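Local coordinates for protein sulfhydryl oxidase 1 (PDB 3LLK) that uses bound FAD to catalyse the oxidation of thiols to disulfides, with oxygen as the electron acceptor, at residues 46-58 against 124-136. Sequence-based numbering, arbitrary orientation.
With FAD (flavin-adenine dinucleotide), chain D.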
loop_
_atom_site.group_PDB
_atom_site.type_symbol
_atom_site.label_atom_id
_atom_site.label_comp_id
_atom_site.label_asym_id
_atom_site.label_seq_id
_atom_site.Cartn_x
_atom_site.Cartn_y
_atom_site.Cartn_z
ATOM N N LYS A 46 1.783 13.435 6.981
ATOM C CA LYS A 46 0.590 13.670 7.778
ATOM C C LYS A 46 -0.677 13.217 7.061
ATOM O O LYS A 46 -1.595 12.699 7.692
ATOM C CB LYS A 46 0.474 15.155 8.146
ATOM C CG LYS A 46 1.586 15.656 9.058
ATOM C CD LYS A 46 1.376 17.121 9.437
ATOM C CE LYS A 46 2.458 17.608 10.395
ATOM N NZ LYS A 46 2.228 19.019 10.818
ATOM N N LYS A 47 -0.730 13.407 5.748
ATOM C CA LYS A 47 -1.908 13.002 4.992
ATOM C C LYS A 47 -1.987 11.482 4.919
ATOM O O LYS A 47 -3.074 10.914 4.995
ATOM C CB LYS A 47 -1.880 13.595 3.579
ATOM C CG LYS A 47 -2.223 15.078 3.531
ATOM C CD LYS A 47 -2.196 15.632 2.119
ATOM C CE LYS A 47 -2.549 17.119 2.109
ATOM N NZ LYS A 47 -2.335 17.758 0.773
ATOM N N PHE A 48 -0.836 10.827 4.770
ATOM C CA PHE A 48 -0.812 9.367 4.689
ATOM C C PHE A 48 -1.144 8.736 6.045
ATOM O O PHE A 48 -1.870 7.750 6.105
ATOM C CB PHE A 48 0.560 8.871 4.203
ATOM C CG PHE A 48 0.595 7.402 3.888
ATOM C CD1 PHE A 48 -0.059 6.900 2.764
ATOM C CD2 PHE A 48 1.274 6.515 4.721
ATOM C CE1 PHE A 48 -0.037 5.533 2.474
ATOM C CE2 PHE A 48 1.301 5.151 4.437
ATOM C CZ PHE A 48 0.644 4.658 3.312
ATOM N N VAL A 49 -0.606 9.300 7.127
ATOM C CA VAL A 49 -0.883 8.773 8.462
ATOM C C VAL A 49 -2.364 8.977 8.780
ATOM O O VAL A 49 -2.978 8.126 9.416
ATOM C CB VAL A 49 -0.001 9.455 9.549
ATOM C CG1 VAL A 49 -0.465 9.065 10.931
ATOM C CG2 VAL A 49 1.446 9.030 9.372
ATOM N N ALA A 50 -2.930 10.101 8.330
ATOM C CA ALA A 50 -4.348 10.374 8.546
ATOM C C ALA A 50 -5.136 9.275 7.838
ATOM O O ALA A 50 -6.119 8.761 8.372
ATOM C CB ALA A 50 -4.733 11.744 7.976
ATOM N N VAL A 51 -4.698 8.918 6.634
ATOM C CA VAL A 51 -5.355 7.862 5.860
ATOM C C VAL A 51 -5.239 6.513 6.581
ATOM O O VAL A 51 -6.214 5.760 6.664
ATOM C CB VAL A 51 -4.758 7.762 4.433
ATOM C CG1 VAL A 51 -5.215 6.487 3.749
ATOM C CG2 VAL A 51 -5.202 8.965 3.605
ATOM N N LEU A 52 -4.059 6.213 7.119
ATOM C CA LEU A 52 -3.875 4.956 7.838
ATOM C C LEU A 52 -4.767 4.892 9.078
ATOM O O LEU A 52 -5.464 3.899 9.313
ATOM C CB LEU A 52 -2.412 4.787 8.259
ATOM C CG LEU A 52 -1.415 4.669 7.103
ATOM C CD1 LEU A 52 0.004 4.697 7.665
ATOM C CD2 LEU A 52 -1.673 3.374 6.321
ATOM N N ALA A 53 -4.744 5.957 9.871
ATOM C CA ALA A 53 -5.542 5.998 11.093
ATOM C C ALA A 53 -7.012 5.700 10.808
ATOM O O ALA A 53 -7.698 5.076 11.617
ATOM C CB ALA A 53 -5.406 7.362 11.763
ATOM N N LYS A 54 -7.491 6.127 9.648
ATOM C CA LYS A 54 -8.891 5.910 9.305
ATOM C C LYS A 54 -9.206 4.641 8.514
ATOM O O LYS A 54 -10.220 3.994 8.769
ATOM C CB LYS A 54 -9.429 7.110 8.526
ATOM C CG LYS A 54 -10.894 6.980 8.144
ATOM C CD LYS A 54 -11.405 8.244 7.490
ATOM C CE LYS A 54 -12.906 8.161 7.266
ATOM N NZ LYS A 54 -13.435 9.422 6.682
ATOM N N TYR A 55 -8.342 4.279 7.571
ATOM C CA TYR A 55 -8.610 3.122 6.720
ATOM C C TYR A 55 -7.811 1.829 6.913
ATOM O O TYR A 55 -8.201 0.792 6.384
ATOM C CB TYR A 55 -8.518 3.555 5.256
ATOM C CG TYR A 55 -9.557 4.594 4.882
ATOM C CD1 TYR A 55 -10.924 4.314 4.992
ATOM C CD2 TYR A 55 -9.176 5.856 4.423
ATOM C CE1 TYR A 55 -11.885 5.265 4.653
ATOM C CE2 TYR A 55 -10.123 6.813 4.082
ATOM C CZ TYR A 55 -11.478 6.512 4.198
ATOM O OH TYR A 55 -12.416 7.453 3.842
ATOM N N PHE A 56 -6.695 1.872 7.637
ATOM C CA PHE A 56 -5.938 0.645 7.838
ATOM C C PHE A 56 -6.824 -0.324 8.621
ATOM O O PHE A 56 -7.403 0.050 9.639
ATOM C CB PHE A 56 -4.647 0.911 8.610
ATOM C CG PHE A 56 -3.783 -0.308 8.763
ATOM C CD1 PHE A 56 -3.900 -1.125 9.887
ATOM C CD2 PHE A 56 -2.863 -0.652 7.776
ATOM C CE1 PHE A 56 -3.106 -2.275 10.030
ATOM C CE2 PHE A 56 -2.055 -1.805 7.901
ATOM C CZ PHE A 56 -2.179 -2.614 9.030
ATOM N N PRO A 57 -6.938 -1.583 8.154
ATOM C CA PRO A 57 -7.767 -2.608 8.814
ATOM C C PRO A 57 -7.073 -3.222 10.031
ATOM O O PRO A 57 -6.925 -4.436 10.121
ATOM C CB PRO A 57 -7.975 -3.632 7.703
ATOM C CG PRO A 57 -6.622 -3.629 7.024
ATOM C CD PRO A 57 -6.263 -2.137 6.961
ATOM N N GLY A 58 -6.668 -2.379 10.974
ATOM C CA GLY A 58 -5.940 -2.869 12.124
ATOM C C GLY A 58 -6.695 -3.422 13.313
ATOM O O GLY A 58 -7.873 -3.131 13.525
ATOM N N VAL A 124 0.144 -4.143 -1.487
ATOM C CA VAL A 124 -0.994 -4.720 -0.781
ATOM C C VAL A 124 -1.645 -3.676 0.101
ATOM O O VAL A 124 -2.861 -3.498 0.041
ATOM C CB VAL A 124 -0.592 -5.951 0.070
ATOM C CG1 VAL A 124 -1.834 -6.542 0.770
ATOM C CG2 VAL A 124 0.026 -7.010 -0.825
ATOM N N LEU A 125 -0.834 -2.966 0.885
ATOM C CA LEU A 125 -1.334 -1.914 1.770
ATOM C C LEU A 125 -2.100 -0.857 0.975
ATOM O O LEU A 125 -3.221 -0.496 1.339
ATOM C CB LEU A 125 -0.171 -1.254 2.531
ATOM C CG LEU A 125 -0.432 0.023 3.353
ATOM C CD1 LEU A 125 -1.544 -0.227 4.369
ATOM C CD2 LEU A 125 0.852 0.460 4.078
ATOM N N PHE A 126 -1.501 -0.373 -0.117
ATOM C CA PHE A 126 -2.136 0.648 -0.957
ATOM C C PHE A 126 -3.507 0.201 -1.491
ATOM O O PHE A 126 -4.494 0.933 -1.379
ATOM C CB PHE A 126 -1.235 1.030 -2.154
ATOM C CG PHE A 126 -0.030 1.880 -1.795
ATOM C CD1 PHE A 126 0.090 2.484 -0.543
ATOM C CD2 PHE A 126 0.986 2.073 -2.728
ATOM C CE1 PHE A 126 1.217 3.267 -0.225
ATOM C CE2 PHE A 126 2.112 2.853 -2.424
ATOM C CZ PHE A 126 2.225 3.447 -1.170
ATOM N N HIS A 127 -3.558 -0.982 -2.100
ATOM C CA HIS A 127 -4.814 -1.503 -2.638
ATOM C C HIS A 127 -5.856 -1.598 -1.526
ATOM O O HIS A 127 -7.020 -1.231 -1.704
ATOM C CB HIS A 127 -4.613 -2.894 -3.253
ATOM C CG HIS A 127 -3.858 -2.883 -4.544
ATOM N ND1 HIS A 127 -4.343 -2.276 -5.681
ATOM C CD2 HIS A 127 -2.639 -3.376 -4.871
ATOM C CE1 HIS A 127 -3.455 -2.390 -6.651
ATOM N NE2 HIS A 127 -2.413 -3.055 -6.186
ATOM N N PHE A 128 -5.428 -2.072 -0.369
ATOM C CA PHE A 128 -6.350 -2.228 0.736
ATOM C C PHE A 128 -6.930 -0.889 1.149
ATOM O O PHE A 128 -8.135 -0.787 1.392
ATOM C CB PHE A 128 -5.666 -2.918 1.913
ATOM C CG PHE A 128 -6.588 -3.800 2.703
ATOM C CD1 PHE A 128 -7.646 -3.255 3.419
ATOM C CD2 PHE A 128 -6.415 -5.182 2.703
ATOM C CE1 PHE A 128 -8.529 -4.070 4.127
ATOM C CE2 PHE A 128 -7.288 -6.012 3.409
ATOM C CZ PHE A 128 -8.350 -5.453 4.122
ATOM N N LEU A 129 -6.086 0.143 1.201
ATOM C CA LEU A 129 -6.550 1.469 1.577
ATOM C C LEU A 129 -7.598 1.970 0.581
ATOM O O LEU A 129 -8.604 2.532 0.996
ATOM C CB LEU A 129 -5.376 2.462 1.665
ATOM C CG LEU A 129 -4.377 2.187 2.802
ATOM C CD1 LEU A 129 -3.198 3.143 2.714
ATOM C CD2 LEU A 129 -5.086 2.336 4.147
ATOM N N THR A 130 -7.378 1.765 -0.717
ATOM C CA THR A 130 -8.361 2.229 -1.704
ATOM C C THR A 130 -9.694 1.509 -1.555
ATOM O O THR A 130 -10.765 2.128 -1.669
ATOM C CB THR A 130 -7.871 2.065 -3.172
ATOM O OG1 THR A 130 -7.595 0.688 -3.458
ATOM C CG2 THR A 130 -6.630 2.897 -3.406
ATOM N N VAL A 131 -9.637 0.206 -1.292
ATOM C CA VAL A 131 -10.854 -0.560 -1.137
ATOM C C VAL A 131 -11.605 -0.176 0.129
ATOM O O VAL A 131 -12.823 -0.037 0.103
ATOM C CB VAL A 131 -10.583 -2.077 -1.154
ATOM C CG1 VAL A 131 -11.866 -2.839 -0.806
ATOM C CG2 VAL A 131 -10.099 -2.488 -2.553
ATOM N N GLN A 132 -10.890 -0.003 1.233
ATOM C CA GLN A 132 -11.531 0.398 2.476
ATOM C C GLN A 132 -12.295 1.705 2.246
ATOM O O GLN A 132 -13.411 1.878 2.734
ATOM C CB GLN A 132 -10.491 0.623 3.569
ATOM C CG GLN A 132 -9.844 -0.633 4.113
ATOM C CD GLN A 132 -10.686 -1.305 5.184
ATOM O OE1 GLN A 132 -11.635 -2.020 4.884
ATOM N NE2 GLN A 132 -10.341 -1.066 6.440
ATOM N N ALA A 133 -11.685 2.619 1.495
ATOM C CA ALA A 133 -12.295 3.920 1.209
ATOM C C ALA A 133 -13.508 3.817 0.296
ATOM O O ALA A 133 -14.351 4.718 0.278
ATOM C CB ALA A 133 -11.262 4.857 0.569
ATOM N N ALA A 134 -13.583 2.728 -0.466
ATOM C CA ALA A 134 -14.682 2.523 -1.397
ATOM C C ALA A 134 -15.843 1.772 -0.757
ATOM O O ALA A 134 -16.944 1.743 -1.303
ATOM C CB ALA A 134 -14.191 1.778 -2.634
ATOM N N ARG A 135 -15.591 1.144 0.383
ATOM C CA ARG A 135 -16.643 0.429 1.091
ATOM C C ARG A 135 -17.202 1.445 2.059
ATOM O O ARG A 135 -17.360 1.177 3.248
ATOM C CB ARG A 135 -16.078 -0.773 1.850
ATOM C CG ARG A 135 -16.207 -2.092 1.092
ATOM C CD ARG A 135 -15.391 -3.193 1.748
ATOM N NE ARG A 135 -13.972 -2.858 1.766
ATOM C CZ ARG A 135 -13.035 -3.612 2.327
ATOM N NH1 ARG A 135 -13.373 -4.747 2.916
ATOM N NH2 ARG A 135 -11.764 -3.230 2.299
ATOM N N GLN A 136 -17.495 2.624 1.518
ATOM C CA GLN A 136 -18.011 3.736 2.296
ATOM C C GLN A 136 -19.199 4.399 1.593
ATOM O O GLN A 136 -19.711 3.892 0.591
ATOM C CB GLN A 136 -16.882 4.752 2.505
ATOM C CG GLN A 136 -17.215 5.924 3.407
ATOM C CD GLN A 136 -16.026 6.851 3.589
ATOM O OE1 GLN A 136 -14.942 6.416 3.980
ATOM N NE2 GLN A 136 -16.224 8.135 3.305
HETATM P PA FAD D . 3.831 -7.229 -6.250
HETATM O O1A FAD D . 4.592 -6.546 -5.167
HETATM O O2A FAD D . 3.713 -6.685 -7.629
HETATM O O5B FAD D . 2.373 -7.555 -5.774
HETATM C C5B FAD D . 1.945 -7.680 -4.416
HETATM C C4B FAD D . 0.812 -8.667 -4.530
HETATM O O4B FAD D . -0.370 -7.855 -4.769
HETATM C C3B FAD D . 0.765 -9.981 -5.339
HETATM O O3B FAD D . 1.410 -11.107 -4.744
HETATM C C2B FAD D . -0.673 -10.079 -5.577
HETATM O O2B FAD D . -1.400 -10.751 -4.595
HETATM C C1B FAD D . -1.192 -8.634 -5.645
HETATM N N9A FAD D . -1.293 -7.976 -6.910
HETATM C C8A FAD D . -0.597 -8.133 -8.138
HETATM N N7A FAD D . -0.981 -7.379 -9.114
HETATM C C5A FAD D . -2.017 -6.661 -8.532
HETATM C C6A FAD D . -2.874 -5.700 -9.101
HETATM N N6A FAD D . -2.821 -5.333 -10.389
HETATM N N1A FAD D . -3.868 -5.122 -8.335
HETATM C C2A FAD D . -4.117 -5.487 -7.046
HETATM N N3A FAD D . -3.268 -6.445 -6.472
HETATM C C4A FAD D . -2.223 -7.001 -7.274
HETATM N N1 FAD D . 10.135 -2.461 -9.309
HETATM C C2 FAD D . 11.014 -2.376 -10.367
HETATM O O2 FAD D . 11.887 -3.256 -10.438
HETATM N N3 FAD D . 10.711 -1.292 -11.180
HETATM C C4 FAD D . 9.669 -0.343 -11.031
HETATM O O4 FAD D . 9.562 0.626 -11.853
HETATM C C4X FAD D . 8.846 -0.515 -9.936
HETATM N N5 FAD D . 7.829 0.447 -9.634
HETATM C C5X FAD D . 7.021 0.404 -8.467
HETATM C C6 FAD D . 6.137 1.473 -8.226
HETATM C C7 FAD D . 5.313 1.411 -7.067
HETATM C C7M FAD D . 4.381 2.607 -6.870
HETATM C C8 FAD D . 5.371 0.301 -6.172
HETATM C C8M FAD D . 4.561 0.032 -4.919
HETATM C C9 FAD D . 6.284 -0.722 -6.426
HETATM C C9A FAD D . 7.182 -0.731 -7.525
HETATM N N10 FAD D . 8.206 -1.699 -8.001
HETATM C C10 FAD D . 9.085 -1.611 -9.049
HETATM C "C1'" FAD D . 8.206 -2.961 -7.332
HETATM C "C2'" FAD D . 7.345 -4.061 -7.873
HETATM O "O2'" FAD D . 6.084 -3.533 -8.356
HETATM C "C3'" FAD D . 7.028 -5.218 -6.976
HETATM O "O3'" FAD D . 6.456 -4.749 -5.762
HETATM C "C4'" FAD D . 8.084 -6.272 -6.688
HETATM O "O4'" FAD D . 8.837 -6.594 -7.895
HETATM C "C5'" FAD D . 7.671 -7.494 -5.988
HETATM O "O5'" FAD D . 6.780 -8.191 -6.862
HETATM P P FAD D . 5.818 -9.331 -6.431
HETATM O O1P FAD D . 5.892 -10.266 -7.555
HETATM O O2P FAD D . 6.151 -9.906 -5.102
HETATM O O3P FAD D . 4.321 -8.745 -6.330
#
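Leu129 enters the neighbouring helix as a knob into a hole formed by Phe48, Val51, Leu52 and Tyr55, and shows how one branched side chain can centre a helix-helix contact. With chi1 -67° and chi2 175° its fork reaches across to residues 46-55, setting CD1 3.9 Å from Leu52 CD2 and CD2 3.8 Å from Tyr55 CB. Further along, Phe48 CE1 lies 3.7 Å from Phe126 CE1, the side chains crossing at about a right angle, and Leu125 CD1 lies in plane at the edge of the Phe56 ring. This tight packing joins helix 39-55, probably from the degenerate half of the pseudo-dimer, to helix 118-134, probably from the Erv/ALR-like half, where His127 has FAD C2A over the centre of one ring face. The axes of residues 46-55 and 124-134 cross at 63°. Toward the C-terminal ends of both helices polar bonds join the packing: Gln132 NE2 donates to Tyr55 O (2.8 Å), beside Pro57 CG over the Phe128 face and Ala133 CB over the Tyr55 face. The solvent side is less certain: exposed Lys54 lays CG over the opposite Tyr55 face, and Tyr55 OH donates in plane to a lone pair of OE1 of exposed, poorly ordered Gln136. Replacing Tyr55 by alanine is likely to leave Ala133 without its aromatic face and Gln136 OE1 without its hydroxyl donor.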